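Local structure of acyl-CoA thioesterase II TesB2 (Mycobacterium marinum, 3U0A) at residues Glu9-Glu14 with His189-Ala194; Gly39-Gln44 with Thr76-Glu81; Val47-Thr52 with Val90-Asn95; Arg82-Gly87 with Gly107-Thr112. The protein probably hydrolyses fatty acyl-CoA thioesters to free fatty acids and coenzyme A. All coordinates share one frame; numbering follows the deposited sequence.

Contact 1. Residues Glu9-Glu14 with His189-Ala194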
loop_
_atom_site.group_PDB
_atom_site.type_symbol
_atom_site.label_atom_id
_atom_site.label_comp_id
_atom_site.label_asym_id
_atom_site.label_seq_id
_atom_site.Cartn_x
_atom_site.Cartn_y
_atom_site.Cartn_z
ATOM N N GLU A 9 -22.182 -10.394 8.990
ATOM C CA GLU A 9 -21.610 -11.659 9.439
ATOM C C GLU A 9 -20.091 -11.620 9.462
ATOM O O GLU A 9 -19.472 -12.436 10.156
ATOM C CB GLU A 9 -22.099 -12.834 8.585
ATOM N N ILE A 10 -19.469 -10.669 8.754
ATOM C CA ILE A 10 -18.015 -10.535 8.837
ATOM C C ILE A 10 -17.613 -10.219 10.266
ATOM O O ILE A 10 -16.571 -10.608 10.712
ATOM C CB ILE A 10 -17.461 -9.468 7.873
ATOM C CG1 ILE A 10 -17.603 -9.942 6.454
ATOM C CG2 ILE A 10 -15.979 -9.228 8.107
ATOM C CD1 ILE A 10 -16.481 -9.498 5.587
ATOM N N LEU A 11 -18.480 -9.523 10.980
ATOM C CA LEU A 11 -18.186 -9.100 12.339
ATOM C C LEU A 11 -18.410 -10.214 13.365
ATOM O O LEU A 11 -17.928 -10.117 14.474
ATOM C CB LEU A 11 -19.015 -7.856 12.689
ATOM C CG LEU A 11 -18.301 -6.515 12.427
ATOM C CD1 LEU A 11 -17.791 -6.341 10.993
ATOM C CD2 LEU A 11 -19.269 -5.413 12.801
ATOM N N ASP A 12 -19.085 -11.284 12.963
ATOM C CA ASP A 12 -19.426 -12.393 13.854
ATOM C C ASP A 12 -18.229 -13.330 14.001
ATOM O O ASP A 12 -17.961 -14.131 13.122
ATOM C CB ASP A 12 -20.690 -13.124 13.300
ATOM C CG ASP A 12 -21.195 -14.309 14.207
ATOM O OD1 ASP A 12 -21.018 -14.269 15.472
ATOM O OD2 ASP A 12 -21.810 -15.283 13.641
ATOM N N LEU A 13 -17.490 -13.196 15.100
ATOM C CA LEU A 13 -16.347 -14.056 15.406
ATOM C C LEU A 13 -16.516 -14.720 16.762
ATOM O O LEU A 13 -16.869 -14.048 17.720
ATOM C CB LEU A 13 -15.062 -13.233 15.498
ATOM C CG LEU A 13 -14.330 -12.716 14.261
ATOM C CD1 LEU A 13 -13.090 -12.002 14.806
ATOM C CD2 LEU A 13 -13.965 -13.804 13.262
ATOM N N GLU A 14 -16.226 -16.014 16.854
ATOM C CA GLU A 14 -16.135 -16.694 18.133
ATOM C C GLU A 14 -14.756 -16.454 18.737
ATOM O O GLU A 14 -13.754 -16.623 18.073
ATOM C CB GLU A 14 -16.327 -18.211 17.932
ATOM C CG GLU A 14 -16.398 -19.023 19.233
ATOM C CD GLU A 14 -16.299 -20.547 19.035
ATOM O OE1 GLU A 14 -16.078 -21.018 17.881
ATOM O OE2 GLU A 14 -16.429 -21.280 20.045
ATOM N N HIS A 189 -18.701 -0.457 8.752
ATOM C CA HIS A 189 -18.654 0.335 7.549
ATOM C C HIS A 189 -17.322 0.168 6.879
ATOM O O HIS A 189 -17.273 -0.062 5.693
ATOM C CB HIS A 189 -19.024 1.803 7.831
ATOM C CG HIS A 189 -20.490 1.986 8.173
ATOM N ND1 HIS A 189 -21.366 2.488 7.311
ATOM C CD2 HIS A 189 -21.211 1.641 9.311
ATOM C CE1 HIS A 189 -22.580 2.470 7.861
ATOM N NE2 HIS A 189 -22.474 1.961 9.089
ATOM N N ILE A 190 -16.245 0.242 7.659
ATOM C CA ILE A 190 -14.885 0.034 7.152
ATOM C C ILE A 190 -14.785 -1.339 6.442
ATOM O O ILE A 190 -14.345 -1.408 5.302
ATOM C CB ILE A 190 -13.831 0.247 8.281
ATOM C CG1 ILE A 190 -13.776 1.723 8.701
ATOM C CG2 ILE A 190 -12.435 -0.103 7.819
ATOM C CD1 ILE A 190 -13.303 1.925 10.133
ATOM N N CYS A 191 -15.267 -2.395 7.104
ATOM C CA CYS A 191 -15.314 -3.736 6.526
ATOM C C CYS A 191 -16.159 -3.801 5.254
ATOM O O CYS A 191 -15.784 -4.443 4.288
ATOM C CB CYS A 191 -15.827 -4.751 7.547
ATOM S SG CYS A 191 -14.644 -5.147 8.868
ATOM N N ALA A 192 -17.290 -3.122 5.256
ATOM C CA ALA A 192 -18.145 -3.059 4.087
ATOM C C ALA A 192 -17.353 -2.493 2.905
ATOM O O ALA A 192 -17.329 -3.092 1.839
ATOM C CB ALA A 192 -19.404 -2.227 4.377
ATOM N N LEU A 193 -16.682 -1.359 3.120
ATOM C CA LEU A 193 -15.913 -0.701 2.068
ATOM C C LEU A 193 -14.707 -1.556 1.633
ATOM O O LEU A 193 -14.402 -1.643 0.425
ATOM C CB LEU A 193 -15.451 0.700 2.520
ATOM C CG LEU A 193 -14.536 1.502 1.579
ATOM C CD1 LEU A 193 -14.686 2.980 1.829
ATOM C CD2 LEU A 193 -13.079 1.121 1.744
ATOM N N ALA A 194 -14.032 -2.162 2.610
ATOM C CA ALA A 194 -12.849 -2.962 2.333
ATOM C C ALA A 194 -13.260 -4.227 1.558
ATOM O O ALA A 194 -12.560 -4.668 0.634
ATOM C CB ALA A 194 -12.113 -3.314 3.629
#
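L11 and I10 converge on the thiol of C191, so a single sulfur receives two aliphatic side chains. The closer approach is made by one delta methyl of L11, CD1 to SG of C191 at 4.0 Å. The gamma methyl of I10 comes in more loosely, with CG2 4.4 Å from SG of C191. Both are dispersion contacts, and the residue types fit them: branched side chains offer methyl groups, while the cysteine is short and its sulfur polarisable and only weakly polar, so it accepts apolar company in a buried place. The backbones can therefore approach to 7.7 Å between CA of I10 and CA of C191. The sulfur lies opposite the carbonyl carbon across the CA-CB bond (chi1 -73°), and the bond to CB already faces the loop. In L11 that bond runs alongside the helix, and the rest of the side chain turns inward to bring CD1 over.

What places these groups is backbone order on both sides. Residues 9-11 have helical torsions, and N of D12 bonds to O of E9 at 3.1 Å, closing a turn that presents I10 and L11 side by side. Across from it, the helical bond from N of L193 to O of H189 (2.9 Å) spans C191. The carbonyl of I10 also accepts from NE2 of Q44. The N-terminal loop packs on helix 34-51 through I10 on H40 and L13 on Q44 and S48, and on helix 186-200 through C191. Separately, C191 touches V47, so the two hotdog helices meet beside the loop.

Contact 2. Residues Gly39-Gln44 with Thr76-Glu81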
loop_
_atom_site.group_PDB
_atom_site.type_symbol
_atom_site.label_atom_id
_atom_site.label_comp_id
_atom_site.label_asym_id
_atom_site.label_seq_id
_atom_site.Cartn_x
_atom_site.Cartn_y
_atom_site.Cartn_z
ATOM N N GLY A 39 -12.022 -11.842 0.357
ATOM C CA GLY A 39 -12.488 -10.607 0.980
ATOM C C GLY A 39 -13.074 -10.797 2.371
ATOM O O GLY A 39 -12.881 -9.960 3.243
ATOM N N HIS A 40 -13.808 -11.891 2.543
ATOM C CA HIS A 40 -14.349 -12.330 3.838
ATOM C C HIS A 40 -13.247 -12.543 4.840
ATOM O O HIS A 40 -13.231 -11.924 5.899
ATOM C CB HIS A 40 -15.160 -13.629 3.647
ATOM C CG HIS A 40 -16.025 -14.021 4.836
ATOM N ND1 HIS A 40 -17.236 -13.448 5.089
ATOM C CD2 HIS A 40 -15.840 -14.993 5.826
ATOM C CE1 HIS A 40 -17.780 -14.016 6.192
ATOM N NE2 HIS A 40 -16.928 -14.951 6.640
ATOM N N VAL A 41 -12.305 -13.399 4.465
ATOM C CA VAL A 41 -11.185 -13.760 5.300
ATOM C C VAL A 41 -10.391 -12.530 5.704
ATOM O O VAL A 41 -9.994 -12.410 6.843
ATOM C CB VAL A 41 -10.270 -14.806 4.592
ATOM C CG1 VAL A 41 -8.979 -15.039 5.366
ATOM C CG2 VAL A 41 -11.016 -16.119 4.428
ATOM N N ALA A 42 -10.180 -11.609 4.770
ATOM C CA ALA A 42 -9.401 -10.406 5.050
ATOM C C ALA A 42 -10.127 -9.545 6.051
ATOM O O ALA A 42 -9.527 -8.996 6.969
ATOM C CB ALA A 42 -9.158 -9.622 3.783
ATOM N N GLY A 43 -11.441 -9.435 5.852
ATOM C CA GLY A 43 -12.286 -8.621 6.687
ATOM C C GLY A 43 -12.311 -9.179 8.075
ATOM O O GLY A 43 -12.203 -8.436 9.042
ATOM N N GLN A 44 -12.431 -10.501 8.180
ATOM C CA GLN A 44 -12.479 -11.135 9.480
ATOM C C GLN A 44 -11.119 -11.036 10.153
ATOM O O GLN A 44 -11.060 -10.800 11.356
ATOM C CB GLN A 44 -12.990 -12.574 9.398
ATOM C CG GLN A 44 -14.515 -12.659 9.174
ATOM C CD GLN A 44 -15.161 -13.976 9.671
ATOM O OE1 GLN A 44 -14.860 -15.083 9.182
ATOM N NE2 GLN A 44 -16.056 -13.848 10.631
ATOM N N THR A 76 -12.129 -20.771 9.789
ATOM C CA THR A 76 -10.798 -20.165 9.843
ATOM C C THR A 76 -10.519 -19.626 11.262
ATOM O O THR A 76 -11.407 -19.123 11.947
ATOM C CB THR A 76 -10.662 -19.026 8.814
ATOM O OG1 THR A 76 -11.075 -19.499 7.537
ATOM C CG2 THR A 76 -9.201 -18.513 8.728
ATOM N N VAL A 77 -9.269 -19.760 11.673
ATOM C CA VAL A 77 -8.816 -19.286 12.937
ATOM C C VAL A 77 -7.870 -18.112 12.712
ATOM O O VAL A 77 -7.035 -18.134 11.811
ATOM C CB VAL A 77 -8.117 -20.418 13.694
ATOM C CG1 VAL A 77 -7.375 -19.892 14.917
ATOM C CG2 VAL A 77 -9.142 -21.483 14.047
ATOM N N PHE A 78 -8.007 -17.091 13.546
ATOM C CA PHE A 78 -7.236 -15.858 13.416
ATOM C C PHE A 78 -6.350 -15.710 14.646
ATOM O O PHE A 78 -6.834 -15.670 15.789
ATOM C CB PHE A 78 -8.179 -14.651 13.224
ATOM C CG PHE A 78 -9.133 -14.831 12.082
ATOM C CD1 PHE A 78 -8.752 -14.516 10.787
ATOM C CD2 PHE A 78 -10.366 -15.413 12.276
ATOM C CE1 PHE A 78 -9.593 -14.740 9.726
ATOM C CE2 PHE A 78 -11.224 -15.622 11.213
ATOM C CZ PHE A 78 -10.839 -15.286 9.942
ATOM N N LEU A 79 -5.050 -15.640 14.375
ATOM C CA LEU A 79 -4.031 -15.506 15.371
ATOM C C LEU A 79 -3.464 -14.093 15.395
ATOM O O LEU A 79 -2.678 -13.725 14.537
ATOM C CB LEU A 79 -2.934 -16.499 15.048
ATOM C CG LEU A 79 -3.433 -17.940 15.013
ATOM C CD1 LEU A 79 -2.219 -18.837 14.813
ATOM C CD2 LEU A 79 -4.221 -18.274 16.316
ATOM N N VAL A 80 -3.855 -13.333 16.415
ATOM C CA VAL A 80 -3.500 -11.918 16.566
ATOM C C VAL A 80 -2.208 -11.770 17.366
ATOM O O VAL A 80 -2.039 -12.455 18.353
ATOM C CB VAL A 80 -4.621 -11.095 17.280
ATOM C CG1 VAL A 80 -4.300 -9.604 17.303
ATOM C CG2 VAL A 80 -5.957 -11.323 16.614
ATOM N N GLU A 81 -1.327 -10.865 16.924
ATOM C CA GLU A 81 -0.069 -10.535 17.604
ATOM C C GLU A 81 -0.117 -9.078 18.019
ATOM O O GLU A 81 -0.349 -8.230 17.150
ATOM C CB GLU A 81 1.075 -10.687 16.625
ATOM C CG GLU A 81 2.426 -10.271 17.188
ATOM C CD GLU A 81 3.482 -10.193 16.094
ATOM O OE1 GLU A 81 3.926 -11.270 15.612
ATOM O OE2 GLU A 81 3.815 -9.043 15.671
#
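F78 reaches from strand 76-85 to the side of helix 34-51, where V41 and Q44, one turn apart, receive its ring. Its CB points at the helix and packs near S48. With CG opposite the carbonyl carbon (chi1 -54°), the ring is carried on toward the helix backbone. At one corner CE1 lies 3.7 Å from the carbonyl O of V41, with CG1 of the same valine a looser neighbour at 4.4 Å from CE1. That carbonyl is also the acceptor for OG of S45, so the aromatic C-H is an additional neighbour of an oxygen already bonded.

Such a contact is central to the hotdog fold, in which a curved antiparallel sheet wraps a long helix; a large flat hydrophobic side chain suits the space between the two layers.

Over one face of the ring, offset toward its rim, stands the backbone C of Q44. The far end of the ring, CZ, is 3.5 Å from CB of Q44, and CE2 is 4.0 Å from the same CB. Q44 then runs roughly at right angles to F78, its amide plane 73° from the ring plane. OE1 of Q44 ends 4.1 Å from CZ, while NE2 donates to the carbonyl of I10.

Contact 3. Residues Val47-Thr52 with Val90-Asn95. With NA (sodium ion), chain G.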
loop_
_atom_site.group_PDB
_atom_site.type_symbol
_atom_site.label_atom_id
_atom_site.label_comp_id
_atom_site.label_asym_id
_atom_site.label_seq_id
_atom_site.Cartn_x
_atom_site.Cartn_y
_atom_site.Cartn_z
ATOM N N VAL A 47 -11.223 -7.683 11.741
ATOM C CA VAL A 47 -12.139 -7.646 12.860
ATOM C C VAL A 47 -11.470 -8.264 14.072
ATOM O O VAL A 47 -11.626 -7.771 15.176
ATOM C CB VAL A 47 -13.455 -8.350 12.534
ATOM C CG1 VAL A 47 -14.333 -8.502 13.784
ATOM C CG2 VAL A 47 -14.169 -7.591 11.452
ATOM N N SER A 48 -10.701 -9.322 13.847
ATOM C CA SER A 48 -9.896 -9.947 14.906
ATOM C C SER A 48 -8.871 -9.011 15.530
ATOM O O SER A 48 -8.600 -9.058 16.738
ATOM C CB SER A 48 -9.138 -11.129 14.327
ATOM O OG SER A 48 -9.936 -12.285 14.382
ATOM N N ALA A 49 -8.243 -8.216 14.675
ATOM C CA ALA A 49 -7.306 -7.231 15.120
ATOM C C ALA A 49 -8.048 -6.224 16.028
ATOM O O ALA A 49 -7.566 -5.909 17.098
ATOM C CB ALA A 49 -6.661 -6.550 13.912
ATOM N N VAL A 50 -9.229 -5.783 15.586
ATOM C CA VAL A 50 -9.988 -4.730 16.212
ATOM C C VAL A 50 -10.454 -5.117 17.650
ATOM O O VAL A 50 -10.561 -4.269 18.560
ATOM C CB VAL A 50 -11.178 -4.351 15.312
ATOM C CG1 VAL A 50 -12.160 -3.430 16.022
ATOM C CG2 VAL A 50 -10.677 -3.700 14.050
ATOM N N ARG A 51 -10.680 -6.409 17.860
ATOM C CA ARG A 51 -11.165 -6.892 19.160
ATOM C C ARG A 51 -10.111 -6.898 20.269
ATOM O O ARG A 51 -10.450 -6.937 21.455
ATOM C CB ARG A 51 -11.827 -8.252 18.989
ATOM C CG ARG A 51 -13.197 -8.015 18.397
ATOM C CD ARG A 51 -14.113 -9.200 18.321
ATOM N NE ARG A 51 -14.270 -9.943 19.574
ATOM C CZ ARG A 51 -15.121 -10.964 19.702
ATOM N NH1 ARG A 51 -15.246 -11.604 20.883
ATOM N NH2 ARG A 51 -15.883 -11.323 18.643
ATOM N N THR A 52 -8.847 -6.814 19.860
ATOM C CA THR A 52 -7.698 -6.781 20.757
ATOM C C THR A 52 -7.191 -5.362 20.955
ATOM O O THR A 52 -6.181 -5.152 21.628
ATOM C CB THR A 52 -6.514 -7.627 20.202
ATOM O OG1 THR A 52 -5.905 -6.954 19.093
ATOM C CG2 THR A 52 -6.993 -8.986 19.766
ATOM N N VAL A 90 -1.478 1.934 18.135
ATOM C CA VAL A 90 -1.404 0.527 18.440
ATOM C C VAL A 90 -1.265 -0.196 17.103
ATOM O O VAL A 90 -1.849 0.208 16.090
ATOM C CB VAL A 90 -2.651 0.083 19.233
ATOM C CG1 VAL A 90 -2.798 -1.421 19.244
ATOM C CG2 VAL A 90 -2.611 0.623 20.668
ATOM N N THR A 91 -0.444 -1.241 17.069
ATOM C CA THR A 91 -0.266 -2.011 15.836
ATOM C C THR A 91 -0.549 -3.469 16.097
ATOM O O THR A 91 -0.133 -3.980 17.117
ATOM C CB THR A 91 1.179 -1.892 15.282
ATOM O OG1 THR A 91 1.558 -0.504 15.190
ATOM C CG2 THR A 91 1.286 -2.544 13.908
ATOM N N ARG A 92 -1.220 -4.129 15.152
ATOM C CA ARG A 92 -1.487 -5.564 15.208
ATOM C C ARG A 92 -1.008 -6.311 13.973
ATOM O O ARG A 92 -1.016 -5.738 12.884
ATOM C CB ARG A 92 -2.983 -5.785 15.366
ATOM C CG ARG A 92 -3.563 -5.250 16.676
ATOM C CD ARG A 92 -2.991 -5.977 17.881
ATOM N NE ARG A 92 -3.578 -5.571 19.156
ATOM C CZ ARG A 92 -2.994 -4.800 20.069
ATOM N NH1 ARG A 92 -1.766 -4.284 19.884
ATOM N NH2 ARG A 92 -3.647 -4.525 21.179
ATOM N N ARG A 93 -0.569 -7.569 14.141
ATOM C CA ARG A 93 -0.422 -8.499 12.989
ATOM C C ARG A 93 -1.387 -9.640 13.185
ATOM O O ARG A 93 -1.645 -10.016 14.332
ATOM C CB ARG A 93 1.009 -9.012 12.780
ATOM C CG ARG A 93 1.921 -7.913 12.291
ATOM C CD ARG A 93 3.277 -8.391 11.808
ATOM N NE ARG A 93 4.028 -9.234 12.758
ATOM C CZ ARG A 93 5.203 -9.861 12.496
ATOM N NH1 ARG A 93 5.828 -9.774 11.296
ATOM N NH2 ARG A 93 5.749 -10.616 13.437
ATOM N N VAL A 94 -1.947 -10.149 12.089
ATOM C CA VAL A 94 -2.882 -11.262 12.129
ATOM C C VAL A 94 -2.536 -12.282 11.046
ATOM O O VAL A 94 -2.249 -11.897 9.889
ATOM C CB VAL A 94 -4.356 -10.830 11.885
ATOM C CG1 VAL A 94 -5.282 -12.049 11.924
ATOM C CG2 VAL A 94 -4.819 -9.798 12.892
ATOM N N ASN A 95 -2.579 -13.574 11.433
ATOM C CA ASN A 95 -2.493 -14.691 10.502
ATOM C C ASN A 95 -3.804 -15.485 10.486
ATOM O O ASN A 95 -4.221 -15.992 11.494
ATOM C CB ASN A 95 -1.357 -15.645 10.880
ATOM C CG ASN A 95 0.021 -15.151 10.463
ATOM O OD1 ASN A 95 0.182 -14.184 9.685
ATOM N ND2 ASN A 95 1.038 -15.839 10.972
HETATM NA NA NA G . -11.091 -1.579 18.948
HETATM O O HOH W 1 -10.741 -0.018 17.145
#
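T52 and R92 are brought together by two torsions. With chi1 at 73°, OG1 of T52 is tucked back over its own backbone, where it can reach O of A49 and still face NE of R92; in R92 the chain bends at chi2 (-64°), turning the NE/NH2 edge of the guanidinium to the threonine. The two side chains run antiparallel alongside each other, and the arginine grips T52 twice. NH2 of R92 donates to the carbonyl O of T52 at 2.6 Å, a nearly straight bond (167° at the hydrogen), close to the guanidinium plane but above the plane of the carbonyl. NE of R92 donates to OG1 of T52 at 2.7 Å. That hydroxyl in turn donates a hydrogen bond to O of A49 at 2.8 Å, so threonine suits the site as both acceptor and donor.

Further bonds fix the guanidinium: NH1 of R92 reaches O of T91 at 3.2 Å. It also forms a salt bridge with D85, while CG1 of V90 lies over one face, offset toward the rim. A positive charge beside carbonyls at the C-terminal end of a helix is probably favourable. There too, O of V50 binds a sodium ion at 2.8 Å, joined by O of V53 and a water. A49, small enough to let helix and strand come close, touches CG2 of V94 with its CB (3.9 Å).

Helix 34-51 thereby lies against the inner face of strand 89-98, which is flanked by strands 76-85 and 101-111. Side chains of the alternating residues T91, R93 and N95 meet the second subunit on the other face.

Contact 4. Residues Arg82-Gly87 with Gly107-Thr112. With SO4 (sulfate ion), chain D.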
loop_
_atom_site.group_PDB
_atom_site.type_symbol
_atom_site.label_atom_id
_atom_site.label_comp_id
_atom_site.label_asym_id
_atom_site.label_seq_id
_atom_site.Cartn_x
_atom_site.Cartn_y
_atom_site.Cartn_z
ATOM N N ARG A 82 0.081 -8.766 19.308
ATOM C CA ARG A 82 -0.057 -7.359 19.760
ATOM C C ARG A 82 1.266 -6.674 19.545
ATOM O O ARG A 82 2.074 -6.625 20.414
ATOM C CB ARG A 82 -0.513 -7.238 21.207
ATOM C CG ARG A 82 -1.754 -8.039 21.485
ATOM C CD ARG A 82 -2.536 -7.616 22.729
ATOM N NE ARG A 82 -3.809 -8.336 22.736
ATOM C CZ ARG A 82 -4.845 -8.100 23.529
ATOM N NH1 ARG A 82 -4.805 -7.135 24.432
ATOM N NH2 ARG A 82 -5.937 -8.845 23.399
ATOM N N THR A 83 1.482 -6.161 18.353
ATOM C CA THR A 83 2.817 -5.926 17.921
ATOM C C THR A 83 3.404 -4.747 18.698
ATOM O O THR A 83 4.554 -4.785 19.144
ATOM C CB THR A 83 2.854 -5.697 16.406
ATOM O OG1 THR A 83 2.264 -6.820 15.752
ATOM C CG2 THR A 83 4.278 -5.543 15.938
ATOM N N ARG A 84 2.579 -3.722 18.886
ATOM C CA ARG A 84 2.952 -2.528 19.618
ATOM C C ARG A 84 1.695 -1.882 20.226
ATOM O O ARG A 84 0.621 -1.814 19.582
ATOM C CB ARG A 84 3.676 -1.573 18.675
ATOM C CG ARG A 84 4.277 -0.287 19.280
ATOM C CD ARG A 84 3.333 0.915 19.151
ATOM N NE ARG A 84 2.665 1.013 17.831
ATOM C CZ ARG A 84 3.107 1.751 16.804
ATOM N NH1 ARG A 84 4.213 2.491 16.938
ATOM N NH2 ARG A 84 2.440 1.768 15.637
ATOM N N ASP A 85 1.839 -1.461 21.472
ATOM C CA ASP A 85 0.817 -0.722 22.187
ATOM C C ASP A 85 1.420 0.570 22.832
ATOM O O ASP A 85 1.936 0.539 23.930
ATOM C CB ASP A 85 0.177 -1.622 23.264
ATOM C CG ASP A 85 -0.776 -2.639 22.680
ATOM O OD1 ASP A 85 -1.992 -2.417 22.741
ATOM O OD2 ASP A 85 -0.315 -3.655 22.120
ATOM N N GLY A 86 1.348 1.686 22.131
ATOM C CA GLY A 86 1.876 2.937 22.641
ATOM C C GLY A 86 0.762 3.878 23.023
ATOM O O GLY A 86 -0.398 3.473 23.137
ATOM N N GLY A 87 1.115 5.143 23.206
ATOM C CA GLY A 87 0.175 6.156 23.678
ATOM C C GLY A 87 -0.798 6.676 22.631
ATOM O O GLY A 87 -1.916 7.035 22.967
ATOM N N GLY A 107 -1.367 -6.785 8.452
ATOM C CA GLY A 107 -1.094 -5.835 9.521
ATOM C C GLY A 107 -2.012 -4.621 9.441
ATOM O O GLY A 107 -2.448 -4.247 8.347
ATOM N N ALA A 108 -2.279 -4.022 10.604
ATOM C CA ALA A 108 -3.138 -2.854 10.719
ATOM C C ALA A 108 -2.659 -1.927 11.834
ATOM O O ALA A 108 -2.119 -2.395 12.830
ATOM C CB ALA A 108 -4.592 -3.272 10.941
ATOM N N SER A 109 -2.892 -0.612 11.648
ATOM C CA SER A 109 -2.487 0.430 12.601
ATOM C C SER A 109 -3.707 1.171 13.139
ATOM O O SER A 109 -4.638 1.465 12.404
ATOM C CB SER A 109 -1.513 1.421 11.940
ATOM O OG SER A 109 -0.819 2.236 12.890
ATOM N N PHE A 110 -3.674 1.463 14.429
ATOM C CA PHE A 110 -4.757 2.133 15.136
ATOM C C PHE A 110 -4.236 3.402 15.887
ATOM O O PHE A 110 -3.174 3.382 16.519
ATOM C CB PHE A 110 -5.406 1.143 16.121
ATOM C CG PHE A 110 -5.863 -0.156 15.484
ATOM C CD1 PHE A 110 -4.949 -1.075 15.023
ATOM C CD2 PHE A 110 -7.210 -0.451 15.365
ATOM C CE1 PHE A 110 -5.352 -2.253 14.437
ATOM C CE2 PHE A 110 -7.633 -1.641 14.769
ATOM C CZ PHE A 110 -6.696 -2.543 14.298
ATOM N N GLN A 111 -4.983 4.501 15.799
ATOM C CA GLN A 111 -4.559 5.769 16.375
ATOM C C GLN A 111 -5.669 6.415 17.139
ATOM O O GLN A 111 -6.832 6.293 16.791
ATOM C CB GLN A 111 -4.101 6.723 15.271
ATOM C CG GLN A 111 -3.574 8.089 15.741
ATOM C CD GLN A 111 -3.478 9.118 14.618
ATOM O OE1 GLN A 111 -4.159 9.008 13.623
ATOM N NE2 GLN A 111 -2.621 10.113 14.783
ATOM N N THR A 112 -5.299 7.166 18.160
ATOM C CA THR A 112 -6.276 8.013 18.857
ATOM C C THR A 112 -6.682 9.255 18.018
ATOM O O THR A 112 -6.095 9.585 16.984
ATOM C CB THR A 112 -5.793 8.443 20.266
ATOM O OG1 THR A 112 -4.492 9.010 20.168
ATOM C CG2 THR A 112 -5.750 7.282 21.208
HETATM S S SO4 D . -9.082 -9.912 25.656
HETATM O O1 SO4 D . -7.662 -9.620 26.085
HETATM O O2 SO4 D . -9.540 -8.888 24.681
HETATM O O3 SO4 D . -9.154 -11.245 24.980
HETATM O O4 SO4 D . -9.981 -10.008 26.889
HETATM O O HOH W 2 2.558 2.243 13.060
#
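The guanidinium of R84 reaches across strand 89-98 to the neighbourhood of S109, and a water lies between them, firmly bonded to R84 and weakly to S109. NH2 of R84 donates to water 2 at 2.6 Å, with the water in the guanidinium plane at its edge. The weak leg from water 2 to OG of S109 is 3.4 Å, whereas NH2 of R84 is 4.3 Å from OG of S109. Arginine has the length to span the strand; CG set opposite the backbone N (chi1 -175°) and a fold at chi2 direct the guanidinium toward strand 101-111. Serine's small hydroxyl can meet the water while the residue stays buried. NH2 of R84 also bonds weakly to T91, opposite which T83 and R84 form a classic beta bulge.

Van der Waals contact is slight: the carbonyl O of G87 lies 4.2 Å from CG2 of T112. Here the glycine, in the exposed turn after strand 76-85, contributes backbone alone, and the threonine offers a methyl. The lines from CA of R84 to CA of G87 and from CA of S109 to CA of T112 run 15° apart, as strands flanking a shared antiparallel neighbour should.

R82 has a charged partner in a sulfate: its extended chain carries NH2 to O1 at 3.3 Å, a bent bond of 137°; the ion probably comes from the crystallisation liquor. NE of R82 bonds to N19.

Near R84 lies R68 of the second subunit, and Q111 bonds to R250 of that subunit. With 69 Å² buried, the contact is sparse, one polar approach through water and one loose touch, so these strands are held mainly through strand 89-98 between them.

From the N terminus, the loop 9-14 opens contact 1, which closes only when the chain reaches helix 186-200; the other three all fall within that span. Helix 34-51 supplies the first segments of contacts 2 and 3. Strand 76-85 closes contact 2 and then, just beyond, opens contact 4, so these two stand in series. Strand 89-98 closes contact 3 after contact 4 has begun, and strand 101-111 closes contact 4 in turn: contact 3 crosses both contact 2 and contact 4. Contacts 2 and 3 bind the N-terminal hotdog helix to its sheet, contact 4 spans strands of that sheet, and contact 1 joins the N-terminal loop to the second hotdog's helix.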